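Local structure of glyoxalase family protein (Listeria monocytogenes, 2P7Q) at residues I8-K13 with H115-H120. The protein catalyses the hydration of the antibiotic fosfomycin, conferring resistance to it, and works as a manganese(II)-dependent dimeric enzyme. The protein carries 1 engineered substitution. Residues are numbered along the deposited sequence; the frame is centred on the assembly and turned at random.
Sequences ITLIVK and HLFELH. With MN (manganese (II) ion), chain G; GG6 ([(1S,2S)-1,2-dihydroxypropyl]phosphonic acid), chain J; GG6 ([(1S,2S)-1,2-dihydroxypropyl]phosphonic acid), chain H.
The His115 ring lies edge-on to the backbone of Ile11: its CE1 carbon, not a nitrogen, comes within 3.0 Å of Ile11 O, in the plane of the ring. NE2 is near the same oxygen but poorly angled, and gives its hydrogen bond instead to Asn68 OD1 of the second subunit, which also accepts from Ile11 N. The Leu10 and His115 side chains run antiparallel past one another, CD2 of Leu10 3.3 Å from CD2 of His115. With CG anti to the carbonyl carbon (chi1 -59°), Leu10 brings both methyls to His115 CD2, and its CD1 meets Phe117 tip to tip, 3.6 Å from CZ. The Val12 side chain crosses that of His115 at about a right angle. Phe117 continues the apolar layer onto Phe26, Phe72 and Phe109. The contact thus joins strand 4-12, continued at Thr9 by an antiparallel strand of the second subunit, to the middle strand 116-120 of the other sheet. Two active sites flank it. Glu118 OE1 binds manganese at 2.4 Å, with His69, His7 of the second subunit, and O1 and O5 of one diol product; Thr9 OG1 donates a 2.6 Å hydrogen bond to O5 of a second. Asn68 of the second subunit therefore ties Ile11 and His115 together across the dimer interface, while the polarised CE1-H probably makes a weak electrostatic contact with Ile11 O.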
loop_
_atom_site.group_PDB
_atom_site.type_symbol
_atom_site.label_atom_id
_atom_site.label_comp_id
_atom_site.label_asym_id
_atom_site.label_seq_id
_atom_site.Cartn_x
_atom_site.Cartn_y
_atom_site.Cartn_z
ATOM N N ILE A 8 3.013 -5.096 3.739
ATOM C CA ILE A 8 1.682 -4.875 3.192
ATOM C C ILE A 8 1.043 -6.250 3.040
ATOM O O ILE A 8 1.594 -7.130 2.381
ATOM C CB ILE A 8 1.761 -4.176 1.820
ATOM C CG1 ILE A 8 2.472 -2.828 1.977
ATOM C CG2 ILE A 8 0.376 -4.000 1.242
ATOM C CD1 ILE A 8 2.588 -2.015 0.707
ATOM N N THR A 9 -0.110 -6.441 3.663
ATOM C CA THR A 9 -0.785 -7.724 3.607
ATOM C C THR A 9 -2.039 -7.675 2.760
ATOM O O THR A 9 -2.963 -6.931 3.059
ATOM C CB THR A 9 -1.185 -8.199 5.024
ATOM O OG1 THR A 9 -0.009 -8.423 5.806
ATOM C CG2 THR A 9 -1.998 -9.476 4.962
ATOM N N LEU A 10 -2.074 -8.475 1.701
ATOM C CA LEU A 10 -3.252 -8.527 0.851
ATOM C C LEU A 10 -4.001 -9.822 1.119
ATOM O O LEU A 10 -3.415 -10.819 1.530
ATOM C CB LEU A 10 -2.861 -8.447 -0.617
ATOM C CG LEU A 10 -2.101 -7.177 -0.989
ATOM C CD1 LEU A 10 -1.815 -7.178 -2.486
ATOM C CD2 LEU A 10 -2.926 -5.945 -0.581
ATOM N N ILE A 11 -5.304 -9.795 0.895
ATOM C CA ILE A 11 -6.143 -10.958 1.112
ATOM C C ILE A 11 -6.642 -11.427 -0.251
ATOM O O ILE A 11 -7.147 -10.627 -1.043
ATOM C CB ILE A 11 -7.335 -10.594 2.005
ATOM C CG1 ILE A 11 -6.824 -9.917 3.283
ATOM C CG2 ILE A 11 -8.146 -11.842 2.330
ATOM C CD1 ILE A 11 -5.825 -10.741 4.079
ATOM N N VAL A 12 -6.492 -12.718 -0.521
ATOM C CA VAL A 12 -6.895 -13.296 -1.806
ATOM C C VAL A 12 -7.668 -14.608 -1.642
ATOM O O VAL A 12 -7.445 -15.359 -0.695
ATOM C CB VAL A 12 -5.656 -13.559 -2.672
ATOM C CG1 VAL A 12 -5.037 -12.250 -3.118
ATOM C CG2 VAL A 12 -4.639 -14.353 -1.867
ATOM N N LYS A 13 -8.565 -14.878 -2.583
ATOM C CA LYS A 13 -9.398 -16.081 -2.558
ATOM C C LYS A 13 -8.589 -17.341 -2.876
ATOM O O LYS A 13 -8.727 -18.372 -2.202
ATOM C CB LYS A 13 -10.546 -15.950 -3.567
ATOM C CG LYS A 13 -10.123 -16.200 -5.000
ATOM C CD LYS A 13 -11.237 -15.948 -6.003
ATOM C CE LYS A 13 -11.409 -14.467 -6.307
ATOM N NZ LYS A 13 -11.790 -14.286 -7.738
ATOM N N HIS A 115 -7.293 -5.858 -6.422
ATOM C CA HIS A 115 -6.218 -5.049 -5.876
ATOM C C HIS A 115 -5.617 -4.207 -6.998
ATOM O O HIS A 115 -4.998 -4.747 -7.910
ATOM C CB HIS A 115 -5.125 -5.922 -5.276
ATOM C CG HIS A 115 -5.559 -6.717 -4.083
ATOM N ND1 HIS A 115 -6.311 -7.867 -4.187
ATOM C CD2 HIS A 115 -5.298 -6.558 -2.765
ATOM C CE1 HIS A 115 -6.486 -8.386 -2.984
ATOM N NE2 HIS A 115 -5.881 -7.612 -2.104
ATOM N N LEU A 116 -5.794 -2.889 -6.935
ATOM C CA LEU A 116 -5.251 -2.014 -7.970
ATOM C C LEU A 116 -3.745 -1.841 -7.783
ATOM O O LEU A 116 -3.271 -1.469 -6.707
ATOM C CB LEU A 116 -5.941 -0.650 -7.937
ATOM C CG LEU A 116 -5.586 0.309 -9.078
ATOM C CD1 LEU A 116 -5.864 -0.339 -10.422
ATOM C CD2 LEU A 116 -6.405 1.587 -8.936
ATOM N N PHE A 117 -2.999 -2.144 -8.835
ATOM C CA PHE A 117 -1.551 -2.032 -8.812
ATOM C C PHE A 117 -1.132 -1.023 -9.848
ATOM O O PHE A 117 -1.900 -0.683 -10.756
ATOM C CB PHE A 117 -0.875 -3.375 -9.145
ATOM C CG PHE A 117 -0.866 -4.352 -8.010
ATOM C CD1 PHE A 117 -1.927 -5.219 -7.816
ATOM C CD2 PHE A 117 0.184 -4.362 -7.103
ATOM C CE1 PHE A 117 -1.953 -6.084 -6.730
ATOM C CE2 PHE A 117 0.170 -5.226 -6.009
ATOM C CZ PHE A 117 -0.906 -6.088 -5.824
ATOM N N GLU A 118 0.099 -0.552 -9.719
ATOM C CA GLU A 118 0.637 0.411 -10.661
ATOM C C GLU A 118 2.140 0.333 -10.758
ATOM O O GLU A 118 2.828 0.140 -9.766
ATOM C CB GLU A 118 0.248 1.839 -10.269
ATOM C CG GLU A 118 1.135 2.905 -10.912
ATOM C CD GLU A 118 0.800 4.310 -10.441
ATOM O OE1 GLU A 118 0.385 4.445 -9.266
ATOM O OE2 GLU A 118 0.965 5.269 -11.236
ATOM N N LEU A 119 2.634 0.479 -11.975
ATOM C CA LEU A 119 4.060 0.502 -12.223
ATOM C C LEU A 119 4.275 1.932 -12.713
ATOM O O LEU A 119 3.907 2.280 -13.835
ATOM C CB LEU A 119 4.433 -0.519 -13.301
ATOM C CG LEU A 119 4.255 -1.980 -12.899
ATOM C CD1 LEU A 119 4.645 -2.871 -14.069
ATOM C CD2 LEU A 119 5.118 -2.279 -11.695
ATOM N N HIS A 120 4.846 2.761 -11.849
ATOM C CA HIS A 120 5.074 4.169 -12.152
ATOM C C HIS A 120 6.481 4.482 -12.636
ATOM O O HIS A 120 7.471 4.020 -12.073
ATOM C CB HIS A 120 4.760 5.007 -10.895
ATOM C CG HIS A 120 4.833 6.492 -11.097
ATOM N ND1 HIS A 120 4.052 7.165 -12.014
ATOM C CD2 HIS A 120 5.556 7.441 -10.454
ATOM C CE1 HIS A 120 4.288 8.462 -11.925
ATOM N NE2 HIS A 120 5.196 8.656 -10.986
HETATM MN MN MN G . -0.415 6.512 -8.279
HETATM O O1 GG6 J . 1.051 -8.103 10.842
HETATM C C2 GG6 J . 1.517 -9.397 11.265
HETATM C C3 GG6 J . 1.422 -9.496 12.822
HETATM C C1 GG6 J . 0.672 -10.553 10.623
HETATM O O2 GG6 J . -0.719 -10.545 10.998
HETATM P P GG6 J . 0.744 -10.561 8.839
HETATM O O3 GG6 J . 2.260 -10.535 8.390
HETATM O O4 GG6 J . 0.132 -11.786 8.388
HETATM O O5 GG6 J . -0.018 -9.339 8.213
HETATM O O1 GG6 H . -0.062 7.629 -10.046
HETATM C C2 GG6 H . 0.252 9.052 -9.981
HETATM C C3 GG6 H . 0.712 9.538 -11.404
HETATM C C1 GG6 H . -0.996 9.895 -9.515
HETATM O O2 GG6 H . -2.073 9.751 -10.431
HETATM P P GG6 H . -1.582 9.415 -7.909
HETATM O O3 GG6 H . -0.450 9.588 -6.855
HETATM O O4 GG6 H . -2.699 10.254 -7.581
HETATM O O5 GG6 H . -2.056 7.902 -7.910
#